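Local structure of fucose-specific lectin (Aleuria aurantia, 6GKE) at residues A[21-26]-A[277-282]; A[8-13]-A[265-270]; A[35-40]-A[302-307]. The protein binds L-fucose specifically, preferring the alpha-1,6-linked core fucose of glycoproteins, and forms homodimers. The protein carries 1 engineered substitution. All blocks are in the same frame, centred on the assembly; numbering follows the deposited sequence. Where two conformers were deposited one is given.

Contact 1. Residues A[21-26]-A[277-282]; sequences RQQRVY and SVFFQA. With FUC (alpha-L-fucopyranose), chain C.
Ser277 OG of one propeller blade donates a hydrogen bond to Gln23 OE1 of the next, 2.7 Å long and tilted 33° from the plane of the Gln23 amide. The strands, 22-26 and 277-282, run 10.1 Å apart at their axes and 30° from parallel, so side chains and a water bridge the gap between these first and sixth blades. Gln23 reaches across with CG anti to the carbonyl carbon (chi1 -63°) and CD extended beyond it. Its OE1 also takes a bond from Asn269 and stands at the edge of the Phe279 ring, 3.8 Å from CZ. In the conformer given, one of two deposited for Arg21, Gln23 CD stands over the centre of one guanidinium face. Arg21 NE then bonds to Ser14, while a water accepts from Arg21 NH1 and donates to Ser277 OG. Further along the strands the contact turns apolar: Val25 CG2 sits over the centre of the Phe279 ring, a CH-pi contact of 4.0 Å to the centroid. Arg24 points the other way, to the fucose, giving NE to fucose O4 at 2.8 Å and NH2 to fucose O5 at 2.9 Å. Its NH1 gives bonds to Gln22 OE1 (2.8 Å) and the backbone O of Gln23 (2.9 Å), both lying in the guanidinium plane, a second shell that fixes the rotation of the sugar-binding group. The strand thus alternates between two tasks: Gln23 and Val25 seal the seam between blades, while Arg24 turns NE and NH2 to the sugar. Two donors gripping the buried Gln23 oxygen imply that polar pairing, as well as apolar packing, joins the blades here.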
loop_
_atom_site.group_PDB
_atom_site.type_symbol
_atom_site.label_atom_id
_atom_site.label_comp_id
_atom_site.label_asym_id
_atom_site.label_seq_id
_atom_site.Cartn_x
_atom_site.Cartn_y
_atom_site.Cartn_z
ATOM N N ARG A 21 29.099 13.590 -1.144
ATOM C CA ARG A 21 28.396 12.615 -0.270
ATOM C C ARG A 21 27.599 11.578 -1.070
ATOM O O ARG A 21 26.651 11.935 -1.797
ATOM C CB ARG A 21 27.379 13.332 0.616
ATOM C CG ARG A 21 26.517 12.405 1.458
ATOM C CD ARG A 21 25.345 13.199 1.975
ATOM N NE ARG A 21 24.497 12.419 2.853
ATOM C CZ ARG A 21 23.309 12.813 3.287
ATOM N NH1 ARG A 21 22.781 13.938 2.837
ATOM N NH2 ARG A 21 22.669 12.089 4.185
ATOM N N GLN A 22 27.883 10.291 -0.824
ATOM C CA GLN A 22 27.171 9.215 -1.500
ATOM C C GLN A 22 26.138 8.640 -0.532
ATOM O O GLN A 22 26.444 8.379 0.628
ATOM C CB GLN A 22 28.145 8.122 -1.931
ATOM C CG GLN A 22 29.039 8.530 -3.092
ATOM C CD GLN A 22 28.302 8.666 -4.405
ATOM O OE1 GLN A 22 27.359 7.936 -4.690
ATOM N NE2 GLN A 22 28.736 9.596 -5.241
ATOM N N GLN A 23 24.916 8.447 -1.029
ATOM C CA GLN A 23 23.862 7.809 -0.265
ATOM C C GLN A 23 23.333 6.609 -1.047
ATOM O O GLN A 23 23.263 6.637 -2.281
ATOM C CB GLN A 23 22.687 8.753 -0.014
ATOM C CG GLN A 23 23.037 9.969 0.821
ATOM C CD GLN A 23 21.799 10.800 1.039
ATOM O OE1 GLN A 23 20.925 10.451 1.836
ATOM N NE2 GLN A 23 21.716 11.909 0.320
ATOM N N ARG A 24 22.913 5.576 -0.313
ATOM C CA ARG A 24 22.147 4.490 -0.891
ATOM C C ARG A 24 20.942 4.244 0.014
ATOM O O ARG A 24 21.051 4.307 1.232
ATOM C CB ARG A 24 22.959 3.197 -1.015
ATOM C CG ARG A 24 24.278 3.327 -1.764
ATOM C CD ARG A 24 24.099 3.561 -3.251
ATOM N NE ARG A 24 25.367 3.641 -3.975
ATOM C CZ ARG A 24 26.076 4.752 -4.169
ATOM N NH1 ARG A 24 25.631 5.923 -3.736
ATOM N NH2 ARG A 24 27.240 4.684 -4.791
ATOM N N VAL A 25 19.799 3.958 -0.608
ATOM C CA VAL A 25 18.605 3.599 0.132
ATOM C C VAL A 25 18.039 2.318 -0.483
ATOM O O VAL A 25 18.065 2.135 -1.699
ATOM C CB VAL A 25 17.596 4.764 0.199
ATOM C CG1 VAL A 25 17.123 5.220 -1.162
ATOM C CG2 VAL A 25 16.420 4.454 1.109
ATOM N N TYR A 26 17.565 1.436 0.407
ATOM C CA TYR A 26 17.074 0.106 0.087
ATOM C C TYR A 26 15.606 0.020 0.493
ATOM O O TYR A 26 15.215 0.478 1.572
ATOM C CB TYR A 26 17.901 -0.977 0.798
ATOM C CG TYR A 26 19.349 -0.867 0.417
ATOM C CD1 TYR A 26 19.807 -1.368 -0.789
ATOM C CD2 TYR A 26 20.230 -0.134 1.193
ATOM C CE1 TYR A 26 21.110 -1.169 -1.205
ATOM C CE2 TYR A 26 21.537 0.075 0.793
ATOM C CZ TYR A 26 21.974 -0.427 -0.418
ATOM O OH TYR A 26 23.244 -0.163 -0.834
ATOM N N SER A 277 19.811 12.292 6.461
ATOM C CA SER A 277 18.571 11.997 5.749
ATOM C C SER A 277 17.690 11.106 6.624
ATOM O O SER A 277 18.192 10.144 7.193
ATOM C CB SER A 277 18.830 11.298 4.442
ATOM O OG SER A 277 19.596 12.114 3.568
ATOM N N VAL A 278 16.390 11.411 6.680
ATOM C CA VAL A 278 15.425 10.519 7.327
ATOM C C VAL A 278 14.326 10.224 6.306
ATOM O O VAL A 278 13.544 11.107 5.946
ATOM C CB VAL A 278 14.841 11.084 8.635
ATOM C CG1 VAL A 278 13.932 10.055 9.295
ATOM C CG2 VAL A 278 15.929 11.525 9.598
ATOM N N PHE A 279 14.296 8.974 5.841
ATOM C CA PHE A 279 13.403 8.521 4.782
ATOM C C PHE A 279 12.054 8.089 5.355
ATOM O O PHE A 279 11.986 7.559 6.465
ATOM C CB PHE A 279 14.036 7.353 4.027
ATOM C CG PHE A 279 15.303 7.753 3.330
ATOM C CD1 PHE A 279 15.256 8.273 2.046
ATOM C CD2 PHE A 279 16.530 7.686 3.973
ATOM C CE1 PHE A 279 16.415 8.681 1.406
ATOM C CE2 PHE A 279 17.687 8.106 3.333
ATOM C CZ PHE A 279 17.627 8.607 2.054
ATOM N N PHE A 280 10.997 8.306 4.562
ATOM C CA PHE A 280 9.654 7.897 4.921
ATOM C C PHE A 280 8.876 7.557 3.646
ATOM O O PHE A 280 9.320 7.827 2.528
ATOM C CB PHE A 280 8.962 8.974 5.768
ATOM C CG PHE A 280 8.684 10.298 5.099
ATOM C CD1 PHE A 280 9.628 11.317 5.107
ATOM C CD2 PHE A 280 7.453 10.549 4.512
ATOM C CE1 PHE A 280 9.352 12.546 4.527
ATOM C CE2 PHE A 280 7.179 11.777 3.932
ATOM C CZ PHE A 280 8.127 12.773 3.941
ATOM N N GLN A 281 7.706 6.941 3.842
ATOM C CA GLN A 281 6.868 6.494 2.735
ATOM C C GLN A 281 5.554 7.275 2.752
ATOM O O GLN A 281 4.866 7.330 3.771
ATOM C CB GLN A 281 6.625 4.987 2.819
ATOM C CG GLN A 281 5.781 4.446 1.672
ATOM C CD GLN A 281 5.642 2.944 1.739
ATOM O OE1 GLN A 281 5.117 2.399 2.707
ATOM N NE2 GLN A 281 6.134 2.252 0.720
ATOM N N ALA A 282 5.207 7.834 1.587
ATOM C CA ALA A 282 4.067 8.723 1.434
ATOM C C ALA A 282 3.199 8.266 0.258
ATOM O O ALA A 282 3.534 7.328 -0.460
ATOM C CB ALA A 282 4.551 10.134 1.219
HETATM C C1 FUC C . 27.302 1.852 -7.221
HETATM C C2 FUC C . 26.010 1.060 -7.196
HETATM C C3 FUC C . 26.180 -0.224 -6.388
HETATM C C4 FUC C . 26.750 0.085 -5.012
HETATM C C5 FUC C . 28.054 0.859 -5.175
HETATM C C6 FUC C . 28.691 1.256 -3.851
HETATM O O1 FUC C . 28.229 1.126 -8.018
HETATM O O2 FUC C . 25.641 0.726 -8.540
HETATM O O3 FUC C . 24.934 -0.925 -6.310
HETATM O O4 FUC C . 25.847 0.880 -4.237
HETATM O O5 FUC C . 27.789 2.061 -5.902
HETATM O O HOH W 1 20.295 15.061 3.614
#

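Contact 2. Residues A[8-13]-A[265-270]. With GOL (glycerol), chain J.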
loop_
_atom_site.group_PDB
_atom_site.type_symbol
_atom_site.label_atom_id
_atom_site.label_comp_id
_atom_site.label_asym_id
_atom_site.label_seq_id
_atom_site.Cartn_x
_atom_site.Cartn_y
_atom_site.Cartn_z
ATOM N N SER A 8 6.576 -1.460 2.993
ATOM C CA SER A 8 7.966 -1.895 2.921
ATOM C C SER A 8 8.761 -1.264 4.065
ATOM O O SER A 8 8.595 -0.084 4.368
ATOM C CB SER A 8 8.576 -1.467 1.612
ATOM O OG SER A 8 9.955 -1.789 1.527
ATOM N N LYS A 9 9.709 -2.020 4.614
ATOM C CA LYS A 9 10.725 -1.407 5.439
ATOM C C LYS A 9 11.728 -0.691 4.527
ATOM O O LYS A 9 11.726 -0.849 3.308
ATOM C CB LYS A 9 11.365 -2.434 6.375
ATOM C CG LYS A 9 10.464 -2.851 7.532
ATOM C CD LYS A 9 9.309 -3.764 7.162
ATOM C CE LYS A 9 8.711 -4.410 8.394
ATOM N NZ LYS A 9 7.559 -5.287 8.068
ATOM N N ILE A 10 12.562 0.135 5.154
ATOM C CA ILE A 10 13.534 0.964 4.462
ATOM C C ILE A 10 14.863 0.827 5.201
ATOM O O ILE A 10 14.889 0.717 6.419
ATOM C CB ILE A 10 13.089 2.441 4.407
ATOM C CG1 ILE A 10 11.658 2.593 3.892
ATOM C CG2 ILE A 10 14.062 3.272 3.585
ATOM C CD1 ILE A 10 11.090 3.984 4.063
ATOM N N ALA A 11 15.977 0.862 4.470
ATOM C CA ALA A 11 17.306 0.962 5.080
ATOM C C ALA A 11 18.125 1.965 4.276
ATOM O O ALA A 11 17.938 2.084 3.077
ATOM C CB ALA A 11 17.992 -0.383 5.136
ATOM N N ALA A 12 19.030 2.676 4.947
ATOM C CA ALA A 12 19.775 3.733 4.284
ATOM C C ALA A 12 21.188 3.841 4.852
ATOM O O ALA A 12 21.410 3.633 6.041
ATOM C CB ALA A 12 19.050 5.045 4.430
ATOM N N ILE A 13 22.114 4.235 3.974
ATOM C CA ILE A 13 23.524 4.433 4.305
ATOM C C ILE A 13 24.020 5.699 3.598
ATOM O O ILE A 13 23.430 6.166 2.622
ATOM C CB ILE A 13 24.383 3.212 3.914
ATOM C CG1 ILE A 13 24.247 2.896 2.421
ATOM C CG2 ILE A 13 24.062 2.014 4.798
ATOM C CD1 ILE A 13 25.169 1.819 1.899
ATOM N N PHE A 265 7.219 2.982 7.673
ATOM C CA PHE A 265 8.489 2.923 8.399
ATOM C C PHE A 265 9.398 4.092 8.016
ATOM O O PHE A 265 9.197 4.747 6.995
ATOM C CB PHE A 265 9.163 1.578 8.113
ATOM C CG PHE A 265 8.318 0.426 8.587
ATOM C CD1 PHE A 265 8.268 0.098 9.934
ATOM C CD2 PHE A 265 7.495 -0.266 7.714
ATOM C CE1 PHE A 265 7.438 -0.914 10.392
ATOM C CE2 PHE A 265 6.667 -1.279 8.176
ATOM C CZ PHE A 265 6.635 -1.595 9.514
ATOM N N ILE A 266 10.432 4.303 8.839
ATOM C CA ILE A 266 11.469 5.280 8.542
ATOM C C ILE A 266 12.835 4.588 8.514
ATOM O O ILE A 266 13.008 3.458 8.966
ATOM C CB ILE A 266 11.479 6.461 9.538
ATOM C CG1 ILE A 266 11.857 6.038 10.963
ATOM C CG2 ILE A 266 10.154 7.195 9.484
ATOM C CD1 ILE A 266 12.121 7.197 11.906
ATOM N N ALA A 267 13.823 5.310 7.987
ATOM C CA ALA A 267 15.225 4.943 8.099
ATOM C C ALA A 267 16.042 6.231 8.095
ATOM O O ALA A 267 15.604 7.225 7.525
ATOM C CB ALA A 267 15.648 4.041 6.961
ATOM N N ALA A 268 17.219 6.205 8.717
ATOM C CA ALA A 268 18.073 7.380 8.739
ATOM C C ALA A 268 19.479 7.008 8.280
ATOM O O ALA A 268 19.950 5.897 8.514
ATOM C CB ALA A 268 18.108 7.999 10.117
ATOM N N ASN A 269 20.154 7.979 7.666
ATOM C CA ASN A 269 21.578 7.878 7.432
ATOM C C ASN A 269 22.245 9.181 7.872
ATOM O O ASN A 269 21.585 10.184 8.144
ATOM C CB ASN A 269 21.906 7.490 5.984
ATOM C CG ASN A 269 21.589 8.566 4.965
ATOM O OD1 ASN A 269 21.564 9.750 5.291
ATOM N ND2 ASN A 269 21.388 8.181 3.715
ATOM N N SER A 270 23.571 9.126 7.957
ATOM C CA SER A 270 24.361 10.293 8.260
ATOM C C SER A 270 25.799 10.041 7.815
ATOM O O SER A 270 26.275 8.913 7.800
ATOM C CB SER A 270 24.289 10.691 9.728
ATOM O OG SER A 270 24.912 9.736 10.577
HETATM C C1 GOL J . 20.521 1.433 8.502
HETATM O O1 GOL J . 19.805 0.201 8.721
HETATM C C2 GOL J . 19.505 2.565 8.404
HETATM O O2 GOL J . 18.415 2.041 7.682
HETATM C C3 GOL J . 19.062 2.865 9.843
HETATM O O3 GOL J . 17.884 3.676 9.933
HETATM O O HOH W 2 6.843 1.933 4.942
HETATM O O HOH W 3 12.699 0.828 8.120
#
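Lys9 lays its aliphatic chain over one face of the Phe265 ring, crossing it obliquely. The chain bends at chi2 (73°), which brings CD to 3.8 Å from Phe265 CE2; CG makes a CH-pi contact offset toward the rim, and CE lies 3.7 Å from Phe265 CZ. Lys9 NZ is hydrogen-bonded to the carbonyl of Phe60. The ring's edge meets Ser8 O, 3.5 Å from Phe265 CD2. Next along, Ala267 CB packs against Ile10 CG2 at 3.8 Å and also lies near Ala12 CB. The axes of the two innermost strands approach to 5.5 Å, 2° from parallel, consistent with the small size of the two alanines. Despite that closeness, no direct backbone hydrogen bond joins them, so this is a seam between sheets and not a continuous sheet. Between the backbones the gap is looser, holding waters and a glycerol, probably from the crystallisation liquor. One water bridges Ser8 O to Phe265 N; a second accepts from Ile10 N and lies within bonding distance of Ile266 O. The glycerol takes the amide of Ala12 on its O2, at 2.9 Å from Ala12 N, and that of Ala268 on its O3, nearly straight at 172°. At the far end Asn269 ND2 makes a weak, bent bond to Ile13 O (3.1 Å), while its stronger partner is Gln23. Such a water-lined inner rim is consistent with the central channel of a beta-propeller. Each strand is the innermost of its own four-stranded antiparallel blade: 10-15 pairs with 22-28, and 267-271 with 275-282. Phe279 of the latter neighbour packs on Ile10, Ala12 and Asn269, and Ala268, on strand 267-271, rests against strand 213-219 of the fifth blade.

Contact 3. Residues A[35-40]-A[302-307]. With FUC (alpha-L-fucopyranose), chain C.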
loop_
_atom_site.group_PDB
_atom_site.type_symbol
_atom_site.label_atom_id
_atom_site.label_comp_id
_atom_site.label_asym_id
_atom_site.label_seq_id
_atom_site.Cartn_x
_atom_site.Cartn_y
_atom_site.Cartn_z
ATOM N N ARG A 35 15.461 -3.345 -3.825
ATOM C CA ARG A 35 16.030 -2.418 -4.778
ATOM C C ARG A 35 16.866 -1.360 -4.064
ATOM O O ARG A 35 16.680 -1.082 -2.879
ATOM C CB ARG A 35 14.926 -1.717 -5.568
ATOM C CG ARG A 35 14.124 -2.637 -6.469
ATOM C CD ARG A 35 13.126 -1.838 -7.275
ATOM N NE ARG A 35 12.314 -2.687 -8.124
ATOM C CZ ARG A 35 11.466 -2.238 -9.037
ATOM N NH1 ARG A 35 11.373 -0.937 -9.268
ATOM N NH2 ARG A 35 10.714 -3.097 -9.703
ATOM N N GLU A 36 17.775 -0.770 -4.840
ATOM C CA GLU A 36 18.651 0.295 -4.396
ATOM C C GLU A 36 18.394 1.553 -5.229
ATOM O O GLU A 36 18.273 1.472 -6.456
ATOM C CB GLU A 36 20.109 -0.122 -4.576
ATOM C CG GLU A 36 21.125 0.847 -3.993
ATOM C CD GLU A 36 22.544 0.484 -4.391
ATOM O OE1 GLU A 36 22.834 0.560 -5.601
ATOM O OE2 GLU A 36 23.353 0.103 -3.506
ATOM N N ALA A 37 18.370 2.706 -4.552
ATOM C CA ALA A 37 18.480 4.025 -5.190
ATOM C C ALA A 37 19.761 4.684 -4.672
ATOM O O ALA A 37 20.214 4.386 -3.554
ATOM C CB ALA A 37 17.259 4.874 -4.924
ATOM N N GLN A 38 20.337 5.567 -5.492
ATOM C CA GLN A 38 21.644 6.164 -5.212
ATOM C C GLN A 38 21.571 7.683 -5.359
ATOM O O GLN A 38 20.862 8.198 -6.220
ATOM C CB GLN A 38 22.712 5.660 -6.187
ATOM C CG GLN A 38 22.710 4.153 -6.404
ATOM C CD GLN A 38 21.737 3.652 -7.447
ATOM O OE1 GLN A 38 21.270 4.384 -8.322
ATOM N NE2 GLN A 38 21.429 2.369 -7.366
ATOM N N ARG A 39 22.364 8.388 -4.548
ATOM C CA ARG A 39 22.544 9.817 -4.726
ATOM C C ARG A 39 24.012 10.174 -4.515
ATOM O O ARG A 39 24.651 9.699 -3.581
ATOM C CB ARG A 39 21.674 10.639 -3.772
ATOM C CG ARG A 39 21.479 12.066 -4.253
ATOM C CD ARG A 39 20.613 12.915 -3.350
ATOM N NE ARG A 39 20.304 14.168 -4.023
ATOM C CZ ARG A 39 19.419 15.065 -3.602
ATOM N NH1 ARG A 39 18.840 14.932 -2.422
ATOM N NH2 ARG A 39 19.116 16.100 -4.371
ATOM N N GLY A 40 24.518 11.041 -5.394
ATOM C CA GLY A 40 25.816 11.656 -5.229
ATOM C C GLY A 40 25.657 13.154 -5.054
ATOM O O GLY A 40 25.073 13.825 -5.905
ATOM N N ALA A 302 14.238 16.013 -2.183
ATOM C CA ALA A 302 13.854 15.453 -3.474
ATOM C C ALA A 302 13.283 14.043 -3.287
ATOM O O ALA A 302 13.732 13.287 -2.429
ATOM C CB ALA A 302 15.043 15.437 -4.403
ATOM N N VAL A 303 12.301 13.691 -4.122
ATOM C CA VAL A 303 11.663 12.380 -4.079
ATOM C C VAL A 303 12.624 11.353 -4.686
ATOM O O VAL A 303 13.270 11.610 -5.704
ATOM C CB VAL A 303 10.306 12.385 -4.810
ATOM C CG1 VAL A 303 9.674 11.002 -4.851
ATOM C CG2 VAL A 303 9.344 13.389 -4.196
ATOM N N VAL A 304 12.697 10.186 -4.052
ATOM C CA VAL A 304 13.544 9.104 -4.515
ATOM C C VAL A 304 12.740 8.252 -5.489
ATOM O O VAL A 304 11.648 7.806 -5.144
ATOM C CB VAL A 304 14.034 8.239 -3.343
ATOM C CG1 VAL A 304 14.993 7.157 -3.816
ATOM C CG2 VAL A 304 14.664 9.069 -2.237
ATOM N N PRO A 305 13.254 7.949 -6.703
ATOM C CA PRO A 305 12.511 7.120 -7.650
ATOM C C PRO A 305 12.401 5.668 -7.166
ATOM O O PRO A 305 13.363 5.109 -6.623
ATOM C CB PRO A 305 13.337 7.212 -8.937
ATOM C CG PRO A 305 14.739 7.466 -8.442
ATOM C CD PRO A 305 14.562 8.364 -7.234
ATOM N N THR A 306 11.220 5.078 -7.386
ATOM C CA THR A 306 10.928 3.709 -6.963
ATOM C C THR A 306 10.167 2.951 -8.059
ATOM O O THR A 306 9.325 2.102 -7.769
ATOM C CB THR A 306 10.135 3.688 -5.651
ATOM O OG1 THR A 306 8.927 4.441 -5.792
ATOM C CG2 THR A 306 10.910 4.251 -4.482
ATOM N N GLY A 307 10.484 3.243 -9.323
ATOM C CA GLY A 307 9.960 2.494 -10.450
ATOM C C GLY A 307 8.582 2.966 -10.877
ATOM O O GLY A 307 7.882 3.674 -10.154
HETATM C C1 FUC C . 27.302 1.852 -7.221
HETATM C C2 FUC C . 26.010 1.060 -7.196
HETATM C C3 FUC C . 26.180 -0.224 -6.388
HETATM C C4 FUC C . 26.750 0.085 -5.012
HETATM C C5 FUC C . 28.054 0.859 -5.175
HETATM C C6 FUC C . 28.691 1.256 -3.851
HETATM O O1 FUC C . 28.229 1.126 -8.018
HETATM O O2 FUC C . 25.641 0.726 -8.540
HETATM O O3 FUC C . 24.934 -0.925 -6.310
HETATM O O4 FUC C . 25.847 0.880 -4.237
HETATM O O5 FUC C . 27.789 2.061 -5.902
HETATM O O HOH W 4 16.952 17.000 -1.637
#
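Residues 35-40, on strand 33-40, third in the first blade of the six-bladed beta-propeller, face the irregular segment 302-307, whose end-to-end direction lies 151° from their own, with Ala37 CA and Val304 CA 7.1 Å apart. Ala37 CB presses on Val304 CG1 at 3.4 Å, tighter than a usual carbon contact. Val304 places that methyl anti to its backbone N (chi1 -176°). No direct hydrogen bond joins the segments, and the arginines flanking Ala37 along the strand make looser contacts. Arg35 brings NH1 beside Gly307 CA, which sits at the guanidinium edge; salt bridges to Asp29 and Glu3 hold the group. Gly307 itself has a positive phi. Arg39 NH2 lies 4.1 Å from Ala302 CB, its NE is bonded to the carbonyl of Asn43, and a water accepts from both Arg39 NH1 and Ala302 N. Glu36 points away from this seam into the fucose pocket. Extended beyond CG, it receives fucose O3 on OE1 and fucose O4 on OE2, each at 2.7 Å, while Gln38 NE2 steadies OE1 from the anti side of the carboxylate, 2.9 Å away.

In the fold
The three contacts join the first blade to the sixth, the two ends of the chain, and so close the ring of the six-bladed propeller. Contact 2 lies nearest the middle, about 4 Å from the chain centre; contact 1 is about 10 Å and contact 3 about 16 Å out. Along the chain, strands 10-15, 22-28 and 33-40 come first; their partners, 267-271, 275-282 and the loop after 297-300, follow in the same order, so the contacts interleave. The centre of contact 1 is about 6 Å from that of contact 2 and about 8 Å from that of contact 3. Contacts 1 and 3 share one fucose: the first-blade strands that help close the ring also supply part of a sugar site, together with Trp97.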